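Local coordinates for CD1-2 antigen (Gallus gallus, PDB 3DBX), which probably presents lipid antigens to T cells in an MHC class I-like groove, at residues 184-196 and 208-220. Sequence-based numbering, arbitrary orientation.
Sequences DLERRVPPMAVVF and VCRVTSFYPRPIA
The guanidinium of Arg187 lies flat on the ring of Tyr215, planes 15° apart, in a cation-pi stack at the junction between the MHC-like platform and the immunoglobulin C1-set domain. NH2 sits over the ring centre, with Arg187 CZ 3.9 Å from the Tyr215 centroid. Arg187 reaches this place with CG anti to its backbone N (chi1 177°) and a bend at chi3; NH2 also donates to the carbonyl of Leu247. Pro216, entered through a cis peptide, puts its CB over the opposite face of the ring, and Tyr215 OH is hydrogen-bonded to Asp37 of the platform, so the ring lies between guanidinium and proline and the bond to Asp37 fixes its hydroxyl end. Beside the stack, a single antiparallel bridge joins Val189 and Tyr215 through two backbone bonds, Val189 N to Tyr215 O and Tyr215 N to Val189 O, both 2.9 Å. Between this bridge and the first hairpin of the immunoglobulin sandwich, strand 204-214 carries a G1 bulge at Ser213 and Phe214, opposite Tyr249; in the hairpin Met192, Val194 and Phe196 form hydrogen-bonded pairs with Thr212, Arg210 and Val208. Pro191 packs its CB 3.5 Å from Val211 CG1 and 3.6 Å from Phe214 CB. Ala193, Val195, Cys209 and Val211 turn to the inner face of the sheet, where Cys209 forms the disulfide to Cys267 of the facing sheet. On the other face Arg210 runs out extended beside Val194, whose CG2 is 3.8 Å from Arg210 CB, and Arg210 NH2 is hydrogen-bonded to a polar side chain on another protein's chain, probably beta-2-microglobulin. At the far end Phe196, its CG between backbone N and carbonyl carbon (chi1 49°), folds its ring over Val208: Val208 CB makes a CH-pi contact on one face, while Val208 CG1 comes within 3.5 Å of Phe196 CZ.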
ATOM      1  N   ASP A 184      -6.336 -13.262 -11.408  1.00 32.39           N
ATOM      2  CA  ASP A 184      -5.516 -12.277 -10.677  1.00 33.99           C
ATOM      3  C   ASP A 184      -4.694 -12.877  -9.525  1.00 33.98           C
ATOM      4  O   ASP A 184      -3.497 -12.572  -9.356  1.00 31.93           O
ATOM      5  CB  ASP A 184      -6.433 -11.173 -10.156  1.00 36.90           C
ATOM      6  CG  ASP A 184      -6.510 -10.007 -11.099  1.00 40.01           C
ATOM      7  OD1 ASP A 184      -5.460  -9.334 -11.279  1.00 47.71           O
ATOM      8  OD2 ASP A 184      -7.588  -9.768 -11.649  1.00 44.70           O
ATOM      9  N   LEU A 185      -5.336 -13.728  -8.726  1.00 36.62           N
ATOM     10  CA  LEU A 185      -4.664 -14.328  -7.563  1.00 37.77           C
ATOM     11  C   LEU A 185      -3.565 -15.349  -7.895  1.00 38.75           C
ATOM     12  O   LEU A 185      -2.620 -15.507  -7.100  1.00 38.92           O
ATOM     13  CB  LEU A 185      -5.688 -14.935  -6.605  1.00 40.23           C
ATOM     14  CG  LEU A 185      -6.839 -13.998  -6.201  1.00 41.59           C
ATOM     15  CD1 LEU A 185      -7.987 -14.783  -5.585  1.00 42.74           C
ATOM     16  CD2 LEU A 185      -6.337 -12.908  -5.251  1.00 41.87           C
ATOM     17  N   GLU A 186      -3.658 -16.057  -9.037  1.00 37.71           N
ATOM     18  CA  GLU A 186      -2.554 -16.951  -9.427  1.00 37.89           C
ATOM     19  C   GLU A 186      -1.689 -16.497 -10.616  1.00 35.37           C
ATOM     20  O   GLU A 186      -0.984 -17.307 -11.199  1.00 36.21           O
ATOM     21  CB  GLU A 186      -3.039 -18.396  -9.634  1.00 40.38           C
ATOM     22  CG  GLU A 186      -3.644 -19.019  -8.388  1.00 42.23           C
ATOM     23  CD  GLU A 186      -4.212 -20.406  -8.627  1.00 48.38           C
ATOM     24  OE1 GLU A 186      -3.982 -21.022  -9.716  1.00 52.13           O
ATOM     25  OE2 GLU A 186      -4.891 -20.898  -7.688  1.00 57.37           O
ATOM     26  N   ARG A 187      -1.748 -15.217 -10.961  1.00 33.35           N
ATOM     27  CA  ARG A 187      -0.949 -14.649 -12.022  1.00 31.90           C
ATOM     28  C   ARG A 187       0.495 -14.677 -11.515  1.00 30.65           C
ATOM     29  O   ARG A 187       0.739 -14.496 -10.312  1.00 28.42           O
ATOM     30  CB  ARG A 187      -1.397 -13.203 -12.327  1.00 32.27           C
ATOM     31  CG  ARG A 187      -0.539 -12.474 -13.402  1.00 30.74           C
ATOM     32  CD  ARG A 187      -1.098 -11.055 -13.758  1.00 33.34           C
ATOM     33  NE  ARG A 187      -1.312 -10.280 -12.530  1.00 33.67           N
ATOM     34  CZ  ARG A 187      -0.589  -9.226 -12.138  1.00 30.96           C
ATOM     35  NH1 ARG A 187       0.380  -8.731 -12.885  1.00 31.71           N
ATOM     36  NH2 ARG A 187      -0.902  -8.636 -11.002  1.00 32.05           N
ATOM     37  N   ARG A 188       1.434 -14.953 -12.421  1.00 29.81           N
ATOM     38  CA  ARG A 188       2.879 -14.976 -12.105  1.00 29.94           C
ATOM     39  C   ARG A 188       3.573 -14.292 -13.257  1.00 28.11           C
ATOM     40  O   ARG A 188       3.398 -14.697 -14.418  1.00 28.93           O
ATOM     41  CB  ARG A 188       3.384 -16.435 -11.942  1.00 32.25           C
ATOM     42  CG  ARG A 188       2.584 -17.188 -10.874  1.00 36.29           C
ATOM     43  CD  ARG A 188       2.985 -18.618 -10.645  1.00 41.27           C
ATOM     44  NE  ARG A 188       2.507 -19.512 -11.714  1.00 54.09           N
ATOM     45  CZ  ARG A 188       1.915 -20.695 -11.530  1.00 58.27           C
ATOM     46  NH1 ARG A 188       1.680 -21.158 -10.295  1.00 61.91           N
ATOM     47  NH2 ARG A 188       1.542 -21.413 -12.588  1.00 57.77           N
ATOM     48  N   VAL A 189       4.337 -13.239 -12.951  1.00 25.57           N
ATOM     49  CA  VAL A 189       5.124 -12.531 -13.961  1.00 24.44           C
ATOM     50  C   VAL A 189       6.560 -12.439 -13.433  1.00 23.35           C
ATOM     51  O   VAL A 189       6.775 -11.848 -12.378  1.00 22.20           O
ATOM     52  CB  VAL A 189       4.628 -11.072 -14.138  1.00 24.59           C
ATOM     53  CG1 VAL A 189       5.469 -10.416 -15.148  1.00 25.19           C
ATOM     54  CG2 VAL A 189       3.144 -11.049 -14.594  1.00 25.15           C
ATOM     55  N   PRO A 190       7.527 -13.125 -14.087  1.00 23.24           N
ATOM     56  CA  PRO A 190       8.911 -13.086 -13.558  1.00 22.33           C
ATOM     57  C   PRO A 190       9.595 -11.710 -13.650  1.00 22.85           C
ATOM     58  O   PRO A 190       9.266 -10.921 -14.560  1.00 21.55           O
ATOM     59  CB  PRO A 190       9.651 -14.151 -14.383  1.00 24.28           C
ATOM     60  CG  PRO A 190       8.557 -15.056 -14.906  1.00 24.24           C
ATOM     61  CD  PRO A 190       7.388 -14.076 -15.183  1.00 24.40           C
ATOM     62  N   PRO A 191      10.559 -11.435 -12.733  1.00 22.06           N
ATOM     63  CA  PRO A 191      11.263 -10.176 -12.723  1.00 22.74           C
ATOM     64  C   PRO A 191      12.267 -10.113 -13.844  1.00 25.63           C
ATOM     65  O   PRO A 191      12.661 -11.170 -14.373  1.00 25.06           O
ATOM     66  CB  PRO A 191      11.991 -10.204 -11.353  1.00 22.30           C
ATOM     67  CG  PRO A 191      12.276 -11.639 -11.143  1.00 23.07           C
ATOM     68  CD  PRO A 191      11.023 -12.321 -11.634  1.00 24.01           C
ATOM     69  N   MET A 192      12.672  -8.898 -14.217  1.00 25.84           N
ATOM     70  CA  MET A 192      13.853  -8.732 -15.061  1.00 31.22           C
ATOM     71  C   MET A 192      14.768  -7.843 -14.255  1.00 28.94           C
ATOM     72  O   MET A 192      14.277  -7.111 -13.426  1.00 27.61           O
ATOM     73  CB  MET A 192      13.555  -8.140 -16.440  1.00 32.35           C
ATOM     74  CG  MET A 192      12.881  -6.822 -16.517  1.00 36.11           C
ATOM     75  SD  MET A 192      13.130  -6.049 -18.176  1.00 47.11           S
ATOM     76  CE  MET A 192      14.835  -5.480 -18.012  1.00 47.02           C
ATOM     77  N   ALA A 193      16.085  -7.931 -14.453  1.00 29.20           N
ATOM     78  CA  ALA A 193      17.013  -7.156 -13.604  1.00 28.16           C
ATOM     79  C   ALA A 193      18.173  -6.580 -14.414  1.00 28.93           C
ATOM     80  O   ALA A 193      18.561  -7.113 -15.456  1.00 30.68           O
ATOM     81  CB  ALA A 193      17.524  -7.990 -12.429  1.00 27.07           C
ATOM     82  N   VAL A 194      18.680  -5.451 -13.950  1.00 28.72           N
ATOM     83  CA  VAL A 194      19.794  -4.781 -14.605  1.00 28.85           C
ATOM     84  C   VAL A 194      20.762  -4.383 -13.499  1.00 27.40           C
ATOM     85  O   VAL A 194      20.326  -4.051 -12.384  1.00 25.43           O
ATOM     86  CB  VAL A 194      19.358  -3.560 -15.481  1.00 30.01           C
ATOM     87  CG1 VAL A 194      18.512  -4.001 -16.711  1.00 32.63           C
ATOM     88  CG2 VAL A 194      18.618  -2.458 -14.678  1.00 29.78           C
ATOM     89  N   VAL A 195      22.060  -4.454 -13.805  1.00 27.49           N
ATOM     90  CA  VAL A 195      23.126  -4.069 -12.859  1.00 27.10           C
ATOM     91  C   VAL A 195      23.980  -2.957 -13.494  1.00 28.59           C
ATOM     92  O   VAL A 195      24.388  -3.064 -14.669  1.00 30.45           O
ATOM     93  CB  VAL A 195      24.014  -5.279 -12.486  1.00 28.07           C
ATOM     94  CG1 VAL A 195      25.198  -4.838 -11.656  1.00 27.81           C
ATOM     95  CG2 VAL A 195      23.223  -6.302 -11.681  1.00 26.87           C
ATOM     96  N   PHE A 196      24.214  -1.874 -12.754  1.00 27.77           N
ATOM     97  CA  PHE A 196      25.141  -0.830 -13.212  1.00 29.95           C
ATOM     98  C   PHE A 196      25.884  -0.220 -12.016  1.00 30.04           C
ATOM     99  O   PHE A 196      25.532  -0.493 -10.873  1.00 29.61           O
ATOM    100  CB  PHE A 196      24.408   0.251 -14.021  1.00 31.09           C
ATOM    101  CG  PHE A 196      23.162   0.773 -13.344  1.00 30.60           C
ATOM    102  CD1 PHE A 196      21.944   0.084 -13.472  1.00 32.15           C
ATOM    103  CD2 PHE A 196      23.216   1.897 -12.553  1.00 28.86           C
ATOM    104  CE1 PHE A 196      20.796   0.548 -12.831  1.00 33.51           C
ATOM    105  CE2 PHE A 196      22.066   2.382 -11.899  1.00 31.40           C
ATOM    106  CZ  PHE A 196      20.857   1.720 -12.053  1.00 30.75           C
ATOM    107  N   VAL A 208      24.345  -1.072  -8.337  1.00 24.27           N
ATOM    108  CA  VAL A 208      22.876  -1.012  -8.257  1.00 24.05           C
ATOM    109  C   VAL A 208      22.311  -2.181  -9.017  1.00 25.08           C
ATOM    110  O   VAL A 208      22.721  -2.428 -10.143  1.00 24.53           O
ATOM    111  CB  VAL A 208      22.302   0.282  -8.899  1.00 24.04           C
ATOM    112  CG1 VAL A 208      20.784   0.331  -8.811  1.00 23.06           C
ATOM    113  CG2 VAL A 208      22.893   1.555  -8.242  1.00 24.39           C
ATOM    114  N   CYS A 209      21.404  -2.926  -8.389  1.00 25.87           N
ATOM    115  CA  CYS A 209      20.653  -3.955  -9.097  1.00 24.88           C
ATOM    116  C   CYS A 209      19.187  -3.463  -9.108  1.00 25.09           C
ATOM    117  O   CYS A 209      18.596  -3.323  -8.045  1.00 24.08           O
ATOM    118  CB  CYS A 209      20.736  -5.226  -8.294  1.00 25.75           C
ATOM    119  SG  CYS A 209      19.875  -6.617  -9.031  1.00 29.63           S
ATOM    120  N   ARG A 210      18.633  -3.163 -10.283  1.00 24.70           N
ATOM    121  CA  ARG A 210      17.269  -2.687 -10.357  1.00 24.26           C
ATOM    122  C   ARG A 210      16.424  -3.847 -10.879  1.00 23.58           C
ATOM    123  O   ARG A 210      16.696  -4.364 -11.956  1.00 23.74           O
ATOM    124  CB  ARG A 210      17.188  -1.478 -11.283  1.00 26.76           C
ATOM    125  CG  ARG A 210      15.758  -0.932 -11.478  1.00 28.11           C
ATOM    126  CD  ARG A 210      15.764   0.140 -12.571  1.00 34.79           C
ATOM    127  NE  ARG A 210      14.407   0.458 -13.006  1.00 37.25           N
ATOM    128  CZ  ARG A 210      14.101   1.316 -13.964  1.00 38.83           C
ATOM    129  NH1 ARG A 210      15.061   1.993 -14.588  1.00 40.91           N
ATOM    130  NH2 ARG A 210      12.833   1.522 -14.265  1.00 41.73           N
ATOM    131  N   VAL A 211      15.428  -4.269 -10.099  1.00 21.58           N
ATOM    132  CA  VAL A 211      14.617  -5.453 -10.446  1.00 21.49           C
ATOM    133  C   VAL A 211      13.213  -4.956 -10.710  1.00 21.86           C
ATOM    134  O   VAL A 211      12.680  -4.237  -9.890  1.00 20.89           O
ATOM    135  CB  VAL A 211      14.569  -6.431  -9.267  1.00 22.07           C
ATOM    136  CG1 VAL A 211      13.843  -7.716  -9.701  1.00 22.64           C
ATOM    137  CG2 VAL A 211      16.045  -6.800  -8.806  1.00 19.52           C
ATOM    138  N   THR A 212      12.649  -5.297 -11.870  1.00 22.44           N
ATOM    139  CA  THR A 212      11.383  -4.702 -12.305  1.00 24.68           C
ATOM    140  C   THR A 212      10.384  -5.793 -12.756  1.00 25.38           C
ATOM    141  O   THR A 212      10.756  -6.967 -12.889  1.00 25.62           O
ATOM    142  CB  THR A 212      11.660  -3.644 -13.455  1.00 28.56           C
ATOM    143  OG1 THR A 212      12.242  -4.317 -14.580  1.00 30.35           O
ATOM    144  CG2 THR A 212      12.688  -2.603 -13.005  1.00 28.05           C
ATOM    145  N   SER A 213       9.116  -5.429 -12.908  1.00 25.73           N
ATOM    146  CA  SER A 213       8.127  -6.208 -13.688  1.00 27.50           C
ATOM    147  C   SER A 213       7.533  -7.415 -13.032  1.00 26.50           C
ATOM    148  O   SER A 213       6.792  -8.162 -13.703  1.00 28.05           O
ATOM    149  CB  SER A 213       8.667  -6.601 -15.078  1.00 29.42           C
ATOM    150  OG  SER A 213       8.874  -5.431 -15.855  1.00 35.51           O
ATOM    151  N   PHE A 214       7.790  -7.618 -11.735  1.00 23.80           N
ATOM    152  CA  PHE A 214       7.456  -8.915 -11.144  1.00 23.42           C
ATOM    153  C   PHE A 214       6.152  -8.995 -10.350  1.00 24.79           C
ATOM    154  O   PHE A 214       5.719  -8.039  -9.717  1.00 24.01           O
ATOM    155  CB  PHE A 214       8.606  -9.442 -10.284  1.00 22.26           C
ATOM    156  CG  PHE A 214       8.984  -8.533  -9.139  1.00 21.76           C
ATOM    157  CD1 PHE A 214       9.945  -7.564  -9.312  1.00 23.62           C
ATOM    158  CD2 PHE A 214       8.420  -8.712  -7.883  1.00 22.23           C
ATOM    159  CE1 PHE A 214      10.349  -6.740  -8.219  1.00 22.90           C
ATOM    160  CE2 PHE A 214       8.760  -7.903  -6.818  1.00 24.04           C
ATOM    161  CZ  PHE A 214       9.722  -6.893  -6.988  1.00 22.91           C
ATOM    162  N   TYR A 215       5.540 -10.170 -10.380  1.00 23.92           N
ATOM    163  CA  TYR A 215       4.358 -10.386  -9.555  1.00 25.17           C
ATOM    164  C   TYR A 215       4.340 -11.883  -9.234  1.00 25.23           C
ATOM    165  O   TYR A 215       4.588 -12.693 -10.116  1.00 24.62           O
ATOM    166  CB  TYR A 215       3.074  -9.947 -10.309  1.00 25.71           C
ATOM    167  CG  TYR A 215       1.844 -10.098  -9.432  1.00 26.66           C
ATOM    168  CD1 TYR A 215       1.054 -11.236  -9.494  1.00 26.68           C
ATOM    169  CD2 TYR A 215       1.524  -9.121  -8.492  1.00 27.56           C
ATOM    170  CE1 TYR A 215      -0.052 -11.399  -8.650  1.00 31.58           C
ATOM    171  CE2 TYR A 215       0.415  -9.266  -7.644  1.00 28.70           C
ATOM    172  CZ  TYR A 215      -0.364 -10.403  -7.730  1.00 30.63           C
ATOM    173  OH  TYR A 215      -1.458 -10.523  -6.891  1.00 34.03           O
ATOM    174  N   PRO A 216       4.012 -12.272  -7.991  1.00 26.24           N
ATOM    175  CA  PRO A 216       3.581 -11.514  -6.821  1.00 27.31           C
ATOM    176  C   PRO A 216       4.710 -10.715  -6.130  1.00 27.45           C
ATOM    177  O   PRO A 216       5.852 -10.745  -6.576  1.00 25.85           O
ATOM    178  CB  PRO A 216       2.974 -12.598  -5.908  1.00 29.51           C
ATOM    179  CG  PRO A 216       3.659 -13.881  -6.308  1.00 29.63           C
ATOM    180  CD  PRO A 216       3.937 -13.733  -7.784  1.00 27.54           C
ATOM    181  N   ARG A 217       4.370 -10.025  -5.049  1.00 28.12           N
ATOM    182  CA  ARG A 217       5.261  -9.082  -4.384  1.00 29.86           C
ATOM    183  C   ARG A 217       6.504  -9.661  -3.703  1.00 30.04           C
ATOM    184  O   ARG A 217       7.552  -8.983  -3.689  1.00 30.11           O
ATOM    185  CB  ARG A 217       4.452  -8.312  -3.325  1.00 31.90           C
ATOM    186  CG  ARG A 217       5.124  -7.010  -2.785  1.00 33.77           C
ATOM    187  CD  ARG A 217       4.233  -6.424  -1.691  1.00 39.39           C
ATOM    188  NE  ARG A 217       4.576  -5.036  -1.341  1.00 51.37           N
ATOM    189  CZ  ARG A 217       5.475  -4.674  -0.421  1.00 56.47           C
ATOM    190  NH1 ARG A 217       6.189  -5.596   0.222  1.00 58.94           N
ATOM    191  NH2 ARG A 217       5.689  -3.380  -0.163  1.00 58.61           N
ATOM    192  N   PRO A 218       6.376 -10.816  -2.987  1.00 31.69           N
ATOM    193  CA  PRO A 218       7.560 -11.305  -2.257  1.00 32.65           C
ATOM    194  C   PRO A 218       8.718 -11.612  -3.197  1.00 31.50           C
ATOM    195  O   PRO A 218       8.497 -12.125  -4.292  1.00 29.50           O
ATOM    196  CB  PRO A 218       7.052 -12.598  -1.623  1.00 35.96           C
ATOM    197  CG  PRO A 218       5.577 -12.356  -1.456  1.00 35.74           C
ATOM    198  CD  PRO A 218       5.198 -11.661  -2.704  1.00 32.76           C
ATOM    199  N   ILE A 219       9.933 -11.259  -2.791  1.00 32.23           N
ATOM    200  CA  ILE A 219      11.132 -11.462  -3.632  1.00 31.23           C
ATOM    201  C   ILE A 219      12.356 -11.337  -2.733  1.00 33.95           C
ATOM    202  O   ILE A 219      12.290 -10.698  -1.657  1.00 33.98           O
ATOM    203  CB  ILE A 219      11.179 -10.403  -4.796  1.00 29.38           C
ATOM    204  CG1 ILE A 219      12.154 -10.813  -5.922  1.00 27.19           C
ATOM    205  CG2 ILE A 219      11.463  -8.996  -4.258  1.00 28.99           C
ATOM    206  CD1 ILE A 219      12.098  -9.853  -7.099  1.00 27.05           C
ATOM    207  N   ALA A 220      13.457 -11.982  -3.121  1.00 33.68           N
ATOM    208  CA  ALA A 220      14.681 -11.772  -2.383  1.00 36.24           C
ATOM    209  C   ALA A 220      15.811 -11.515  -3.368  1.00 35.47           C
ATOM    210  O   ALA A 220      16.023 -12.286  -4.303  1.00 36.51           O
ATOM    211  CB  ALA A 220      14.998 -12.916  -1.481  1.00 39.72           C
TER